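Local coordinates for surface protein VspA (PDB 2GA0) that is a variable surface lipoprotein of the outer membrane of a Borrelia spirochaete and probably contributes to evasion of the host immune response through antigenic switching, at residues T30-I35 against S67-V72; D56-L61 against V119-A124. All coordinates share one frame; numbering follows the deposited sequence.

Contact 1 (T30-I35 against S67-V72)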
ATOM      1  N   THR A  30      -2.047  -5.162  -0.507  1.00 18.72           N
ATOM      2  CA  THR A  30      -1.058  -4.232  -0.990  1.00 18.03           C
ATOM      3  C   THR A  30      -0.480  -3.505   0.188  1.00 18.56           C
ATOM      4  O   THR A  30       0.733  -3.364   0.255  1.00 18.99           O
ATOM      5  CB  THR A  30      -1.644  -3.319  -2.007  1.00 17.45           C
ATOM      6  OG1 THR A  30      -1.826  -4.063  -3.199  1.00 17.01           O
ATOM      7  CG2 THR A  30      -0.649  -2.274  -2.426  1.00 17.08           C
ATOM      8  N   LEU A  31      -1.318  -3.078   1.135  1.00 18.42           N
ATOM      9  CA  LEU A  31      -0.785  -2.418   2.343  1.00 18.54           C
ATOM     10  C   LEU A  31       0.200  -3.321   3.093  1.00 18.84           C
ATOM     11  O   LEU A  31       1.245  -2.871   3.512  1.00 19.08           O
ATOM     12  CB  LEU A  31      -1.901  -1.955   3.262  1.00 18.20           C
ATOM     13  CG  LEU A  31      -2.661  -0.719   2.763  1.00 18.35           C
ATOM     14  CD1 LEU A  31      -3.725  -0.309   3.773  1.00 17.72           C
ATOM     15  CD2 LEU A  31      -1.714   0.458   2.520  1.00 19.02           C
ATOM     16  N   VAL A  32      -0.112  -4.603   3.213  1.00 18.57           N
ATOM     17  CA  VAL A  32       0.812  -5.514   3.880  1.00 18.67           C
ATOM     18  C   VAL A  32       2.123  -5.675   3.061  1.00 18.82           C
ATOM     19  O   VAL A  32       3.204  -5.532   3.607  1.00 18.94           O
ATOM     20  CB  VAL A  32       0.117  -6.913   4.217  1.00 18.63           C
ATOM     21  CG1 VAL A  32       1.124  -7.953   4.737  1.00 16.54           C
ATOM     22  CG2 VAL A  32      -1.087  -6.721   5.195  1.00 17.09           C
ATOM     23  N   LYS A  33       2.024  -5.981   1.768  1.00 18.70           N
ATOM     24  CA  LYS A  33       3.227  -6.055   0.925  1.00 19.28           C
ATOM     25  C   LYS A  33       4.094  -4.791   1.024  1.00 19.30           C
ATOM     26  O   LYS A  33       5.326  -4.881   0.913  1.00 19.06           O
ATOM     27  CB  LYS A  33       2.913  -6.321  -0.561  1.00 19.66           C
ATOM     28  CG  LYS A  33       3.884  -7.351  -1.255  1.00 22.76           C
ATOM     29  CD  LYS A  33       3.552  -8.862  -0.756  1.00 25.50           C
ATOM     30  CE  LYS A  33       3.312  -9.904  -1.908  1.00 25.97           C
ATOM     31  NZ  LYS A  33       4.510 -10.526  -2.664  1.00 24.66           N
ATOM     32  N   SER A  34       3.457  -3.629   1.244  1.00 18.81           N
ATOM     33  CA  SER A  34       4.188  -2.380   1.247  1.00 18.65           C
ATOM     34  C   SER A  34       5.195  -2.325   2.384  1.00 19.02           C
ATOM     35  O   SER A  34       6.214  -1.614   2.289  1.00 19.54           O
ATOM     36  CB  SER A  34       3.254  -1.182   1.265  1.00 18.44           C
ATOM     37  OG  SER A  34       2.816  -0.854   2.552  1.00 19.10           O
ATOM     38  N   ILE A  35       4.963  -3.104   3.433  1.00 18.46           N
ATOM     39  CA  ILE A  35       5.953  -3.175   4.481  1.00 18.51           C
ATOM     40  C   ILE A  35       7.336  -3.654   3.954  1.00 18.80           C
ATOM     41  O   ILE A  35       8.381  -3.258   4.499  1.00 18.98           O
ATOM     42  CB  ILE A  35       5.418  -3.977   5.680  1.00 18.58           C
ATOM     43  CG1 ILE A  35       4.002  -3.517   5.996  1.00 18.58           C
ATOM     44  CG2 ILE A  35       6.318  -3.834   6.933  1.00 17.74           C
ATOM     45  CD1 ILE A  35       3.807  -2.027   6.290  1.00 18.71           C
ATOM     46  N   SER A  67       2.005   2.304  11.612  1.00 18.52           N
ATOM     47  CA  SER A  67       0.881   3.068  11.122  1.00 18.38           C
ATOM     48  C   SER A  67       0.173   2.346  10.003  1.00 18.73           C
ATOM     49  O   SER A  67      -1.061   2.283   9.985  1.00 18.88           O
ATOM     50  CB  SER A  67       1.363   4.394  10.576  1.00 18.51           C
ATOM     51  OG  SER A  67       0.287   5.303  10.440  1.00 18.71           O
ATOM     52  N   VAL A  68       0.950   1.804   9.063  1.00 18.40           N
ATOM     53  CA  VAL A  68       0.362   1.096   7.931  1.00 18.31           C
ATOM     54  C   VAL A  68      -0.432  -0.142   8.387  1.00 18.60           C
ATOM     55  O   VAL A  68      -1.543  -0.353   7.958  1.00 19.07           O
ATOM     56  CB  VAL A  68       1.408   0.774   6.775  1.00 18.52           C
ATOM     57  CG1 VAL A  68       0.791  -0.128   5.676  1.00 16.30           C
ATOM     58  CG2 VAL A  68       1.970   2.078   6.155  1.00 16.69           C
ATOM     59  N   ILE A  69       0.124  -0.941   9.278  1.00 18.59           N
ATOM     60  CA  ILE A  69      -0.566  -2.128   9.763  1.00 18.28           C
ATOM     61  C   ILE A  69      -1.759  -1.751  10.623  1.00 18.60           C
ATOM     62  O   ILE A  69      -2.713  -2.494  10.679  1.00 18.99           O
ATOM     63  CB  ILE A  69       0.468  -3.098  10.448  1.00 18.05           C
ATOM     64  CG1 ILE A  69       1.511  -3.552   9.423  1.00 17.58           C
ATOM     65  CG2 ILE A  69      -0.147  -4.317  11.071  1.00 17.14           C
ATOM     66  CD1 ILE A  69       0.915  -4.160   8.162  1.00 15.99           C
ATOM     67  N   SER A  70      -1.752  -0.571  11.252  1.00 18.94           N
ATOM     68  CA  SER A  70      -2.967  -0.095  11.950  1.00 18.99           C
ATOM     69  C   SER A  70      -4.104   0.041  10.958  1.00 18.87           C
ATOM     70  O   SER A  70      -5.255  -0.294  11.268  1.00 18.60           O
ATOM     71  CB  SER A  70      -2.829   1.276  12.604  1.00 18.64           C
ATOM     72  OG  SER A  70      -1.865   1.296  13.597  1.00 20.59           O
ATOM     73  N   ALA A  71      -3.767   0.593   9.785  1.00 18.79           N
ATOM     74  CA  ALA A  71      -4.736   0.870   8.729  1.00 18.65           C
ATOM     75  C   ALA A  71      -5.306  -0.455   8.202  1.00 18.92           C
ATOM     76  O   ALA A  71      -6.531  -0.598   8.091  1.00 19.14           O
ATOM     77  CB  ALA A  71      -4.090   1.670   7.617  1.00 18.06           C
ATOM     78  N   VAL A  72      -4.416  -1.404   7.895  1.00 18.34           N
ATOM     79  CA  VAL A  72      -4.788  -2.782   7.628  1.00 18.24           C
ATOM     80  C   VAL A  72      -5.733  -3.321   8.698  1.00 18.63           C
ATOM     81  O   VAL A  72      -6.815  -3.801   8.388  1.00 18.81           O
ATOM     82  CB  VAL A  72      -3.540  -3.687   7.563  1.00 17.88           C
ATOM     83  CG1 VAL A  72      -3.890  -5.099   7.811  1.00 15.15           C
ATOM     84  CG2 VAL A  72      -2.878  -3.553   6.217  1.00 18.94           C
TER
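Val68 and Val72, one turn apart on helix 59-79, meet Leu31, Val32 and Ile35 of helix 8-40 in the apolar interior of the helical bundle. The two helices run antiparallel, their local axes 9.4 Å apart with a signed crossing angle of -161°, and no hydrogen bond joins them here. Both valines work mainly through single methyl groups. Val72 CG2 lies against Leu31 CB at 3.5 Å, the two side chains passing in opposite directions, and the same methyl reaches Val32 CG2 at 3.8 Å, where the valines cross almost at right angles. Val68 places CG1 anti to its own nitrogen (chi1 173°), which carries this methyl across to Ile35 CD1, 3.6 Å away, and over the backbone oxygen of Leu31. One terminal methyl of Leu31, CD1, extends past Val72 to Ala71 CB at 4.3 Å. On the other flank Ile69 starts out more obliquely to helix 8-40, but its CD1 methyl bends in to Ile35 CG1 at 3.8 Å.

Further out, Val32 and Ile69 both rest on Leu146 of helix 140-166, while Ile69 also touches Phe103 of helix 87-109, so this pair of helices is packed against the rest of the bundle. The Leu31 and Ser34 side chains also face the second subunit, each packing against the other's counterpart there. Among these hydrocarbons the one polar side chain, Ser34, is satisfied within its own helix: OG donates to Leu31 O at 2.7 Å, tilted 23° from the carbonyl plane.

Contact 2 (D56-L61 against V119-A124). With NI (nickel (II) ion), chain J.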
ATOM      1  N   ASP A  56      21.063   2.899  10.811  1.00 18.81           N
ATOM      2  CA  ASP A  56      20.463   3.093  12.126  1.00 18.74           C
ATOM      3  C   ASP A  56      19.427   4.212  12.125  1.00 18.89           C
ATOM      4  O   ASP A  56      18.930   4.589  11.050  1.00 18.48           O
ATOM      5  CB  ASP A  56      21.570   3.330  13.154  1.00 17.53           C
ATOM      6  CG  ASP A  56      22.493   2.157  13.259  1.00 17.93           C
ATOM      7  OD1 ASP A  56      22.091   1.026  12.884  1.00 18.77           O
ATOM      8  OD2 ASP A  56      23.651   2.247  13.687  1.00 18.53           O
ATOM      9  N   LYS A  57      19.100   4.726  13.323  1.00 18.87           N
ATOM     10  CA  LYS A  57      18.100   5.783  13.489  1.00 18.93           C
ATOM     11  C   LYS A  57      16.785   5.414  12.776  1.00 18.86           C
ATOM     12  O   LYS A  57      16.254   6.213  12.001  1.00 19.24           O
ATOM     13  CB  LYS A  57      18.623   7.126  12.961  1.00 18.73           C
ATOM     14  CG  LYS A  57      19.705   7.820  13.843  1.00 21.55           C
ATOM     15  CD  LYS A  57      21.151   7.666  13.248  1.00 25.20           C
ATOM     16  CE  LYS A  57      21.485   8.719  12.127  1.00 26.10           C
ATOM     17  NZ  LYS A  57      22.208   8.238  10.869  1.00 32.58           N
ATOM     18  N   ASN A  58      16.264   4.217  13.040  1.00 18.52           N
ATOM     19  CA  ASN A  58      15.134   3.678  12.303  1.00 18.27           C
ATOM     20  C   ASN A  58      13.774   3.778  12.961  1.00 18.32           C
ATOM     21  O   ASN A  58      12.784   3.359  12.384  1.00 18.69           O
ATOM     22  CB  ASN A  58      15.394   2.197  12.009  1.00 18.18           C
ATOM     23  CG  ASN A  58      16.463   2.002  10.998  1.00 17.69           C
ATOM     24  OD1 ASN A  58      16.324   2.457   9.858  1.00 17.16           O
ATOM     25  ND2 ASN A  58      17.568   1.369  11.402  1.00 15.93           N
ATOM     26  N   ALA A  59      13.707   4.286  14.178  1.00 18.34           N
ATOM     27  CA  ALA A  59      12.451   4.304  14.931  1.00 18.41           C
ATOM     28  C   ALA A  59      11.228   4.774  14.120  1.00 18.56           C
ATOM     29  O   ALA A  59      10.198   4.124  14.093  1.00 18.53           O
ATOM     30  CB  ALA A  59      12.596   5.153  16.179  1.00 17.99           C
ATOM     31  N   LYS A  60      11.362   5.919  13.457  1.00 18.64           N
ATOM     32  CA  LYS A  60      10.243   6.570  12.796  1.00 18.20           C
ATOM     33  C   LYS A  60       9.815   5.773  11.566  1.00 18.87           C
ATOM     34  O   LYS A  60       8.634   5.743  11.228  1.00 19.04           O
ATOM     35  CB  LYS A  60      10.602   8.016  12.449  1.00 17.41           C
ATOM     36  CG  LYS A  60      10.143   9.077  13.493  1.00 17.93           C
ATOM     37  CD  LYS A  60      10.476   8.672  14.951  1.00 18.56           C
ATOM     38  CE  LYS A  60      10.229   9.743  15.983  1.00 19.87           C
ATOM     39  NZ  LYS A  60      11.474  10.528  16.280  1.00 20.81           N
ATOM     40  N   LEU A  61      10.763   5.105  10.903  1.00 18.56           N
ATOM     41  CA  LEU A  61      10.409   4.179   9.868  1.00 18.13           C
ATOM     42  C   LEU A  61       9.560   3.044  10.447  1.00 18.74           C
ATOM     43  O   LEU A  61       8.555   2.676   9.834  1.00 18.90           O
ATOM     44  CB  LEU A  61      11.645   3.665   9.160  1.00 17.29           C
ATOM     45  CG  LEU A  61      11.370   2.643   8.065  1.00 17.54           C
ATOM     46  CD1 LEU A  61      10.549   3.226   6.948  1.00 14.04           C
ATOM     47  CD2 LEU A  61      12.673   1.964   7.534  1.00 16.40           C
ATOM     48  N   VAL A 119      17.239   3.148  16.877  1.00 18.90           N
ATOM     49  CA  VAL A 119      16.964   1.764  16.556  1.00 18.60           C
ATOM     50  C   VAL A 119      17.918   1.313  15.461  1.00 18.73           C
ATOM     51  O   VAL A 119      17.837   1.807  14.329  1.00 18.89           O
ATOM     52  CB  VAL A 119      15.492   1.582  16.117  1.00 18.27           C
ATOM     53  CG1 VAL A 119      15.057   0.116  16.261  1.00 17.12           C
ATOM     54  CG2 VAL A 119      14.599   2.445  16.946  1.00 18.09           C
ATOM     55  N   LYS A 120      18.822   0.396  15.794  1.00 18.62           N
ATOM     56  CA  LYS A 120      19.794  -0.096  14.808  1.00 18.68           C
ATOM     57  C   LYS A 120      19.138  -0.974  13.737  1.00 18.55           C
ATOM     58  O   LYS A 120      18.081  -1.568  13.946  1.00 18.58           O
ATOM     59  CB  LYS A 120      20.994  -0.748  15.515  1.00 18.47           C
ATOM     60  CG  LYS A 120      21.748   0.245  16.383  1.00 18.04           C
ATOM     61  CD  LYS A 120      22.811  -0.409  17.200  1.00 20.77           C
ATOM     62  CE  LYS A 120      24.172   0.255  16.946  1.00 23.51           C
ATOM     63  NZ  LYS A 120      24.676   0.176  15.499  1.00 23.23           N
ATOM     64  N   ASP A 121      19.760  -1.022  12.575  1.00 18.65           N
ATOM     65  CA  ASP A 121      19.268  -1.832  11.465  1.00 18.28           C
ATOM     66  C   ASP A 121      18.821  -3.229  11.880  1.00 18.29           C
ATOM     67  O   ASP A 121      17.702  -3.604  11.592  1.00 18.67           O
ATOM     68  CB  ASP A 121      20.311  -1.865  10.359  1.00 17.75           C
ATOM     69  CG  ASP A 121      20.639  -0.493   9.833  1.00 16.57           C
ATOM     70  OD1 ASP A 121      19.965   0.497  10.208  1.00 15.19           O
ATOM     71  OD2 ASP A 121      21.592  -0.315   9.050  1.00 18.34           O
ATOM     72  N   ALA A 122      19.669  -3.977  12.588  1.00 18.73           N
ATOM     73  CA  ALA A 122      19.356  -5.358  12.984  1.00 18.70           C
ATOM     74  C   ALA A 122      17.992  -5.442  13.691  1.00 18.89           C
ATOM     75  O   ALA A 122      17.133  -6.260  13.356  1.00 18.74           O
ATOM     76  CB  ALA A 122      20.433  -5.923  13.865  1.00 18.27           C
ATOM     77  N   ASP A 123      17.794  -4.569  14.669  1.00 19.03           N
ATOM     78  CA  ASP A 123      16.524  -4.492  15.380  1.00 19.07           C
ATOM     79  C   ASP A 123      15.352  -4.141  14.486  1.00 18.97           C
ATOM     80  O   ASP A 123      14.262  -4.715  14.629  1.00 19.16           O
ATOM     81  CB  ASP A 123      16.607  -3.433  16.448  1.00 19.08           C
ATOM     82  CG  ASP A 123      17.084  -3.981  17.762  1.00 21.69           C
ATOM     83  OD1 ASP A 123      17.627  -5.110  17.760  1.00 22.82           O
ATOM     84  OD2 ASP A 123      16.968  -3.352  18.856  1.00 24.83           O
ATOM     85  N   ALA A 124      15.556  -3.173  13.596  1.00 18.60           N
ATOM     86  CA  ALA A 124      14.496  -2.777  12.695  1.00 18.56           C
ATOM     87  C   ALA A 124      14.070  -3.994  11.862  1.00 18.90           C
ATOM     88  O   ALA A 124      12.860  -4.250  11.685  1.00 18.59           O
ATOM     89  CB  ALA A 124      14.938  -1.650  11.826  1.00 18.42           C
TER
HETATM   90 NI    NI J  14      23.942   8.725   9.873  1.00 61.98          NI
HETATM   91  O   HOH W   1      15.755   5.852  15.959  1.00 24.59           O
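The turn that leads into helix 59-79 is bound to the start of helix 121-128, with Asp56 and Asn58 facing Val119, Lys120 and Asp121. Each segment offers a carboxylate to a backbone N-H of the other. Asp121 OD1 accepts Asp56 N at 2.7 Å on its syn side, well out of the carboxylate plane, and Asp56 OD1 in return takes Asp121 N at 3.1 Å on its anti side. The Asn58 amide completes the grip: ND2 gives a bond of 2.8 Å to the anti lone pair of Asp121 OD1, which lies in the amide plane, although amide and carboxylate are turned 54° against each other. The same ND2 reaches Val119 O at 3.0 Å, and that carbonyl also receives Asn58 N on a lone pair, so ND2 bridges two acceptors that each hold two donors.

In this helical bundle the contact fastens the N-terminal end of a short helix. Lys120 occupies the N-cap position, and the Asp121 N-H just beyond it is the one taken by Asp56. The N-H donors, the Lys120 ammonium group and the positive end of the helix dipole probably ease the repulsion between Asp56 OD1 and Asp121 OD1, which are 3.5 Å apart. Lys120 runs alongside Asp56, pointing the same way, then bends at chi3 (125°) and again at chi4, which sets NZ above the carboxylate plane in a salt bridge to Asp56 OD2 at 2.9 Å. Beside these polar bonds Val119 CG2 packs on Ala59 CB at 3.5 Å, and a water accepts from both Ala59 N and Val119 N.

Asn58 OD1 is anchored separately by Gly43 N. Lys57 CB points away from residues 119-124, and Lys57 NZ binds a nickel ion at 2.1 Å, a site it shares with Asp54.

Overall arrangement
From the N terminus, helix 8-40 supplies the first half of contact 1, and the chain then forms the two-stranded hairpin 44-47/50-53. It enters helix 59-79 through the first half of contact 2 and completes contact 1 further along the same helix, closing a loop of 31 residues. Helices 87-109 and 111-114 follow before residues 119-124 return to the start of helix 59-79, closing a second loop of 57. The two loops therefore cross. Contact 1 lies near the middle of the bundle and contact 2 towards one end, their centres about 18 Å apart; both use helix 59-79 and both touch the second subunit.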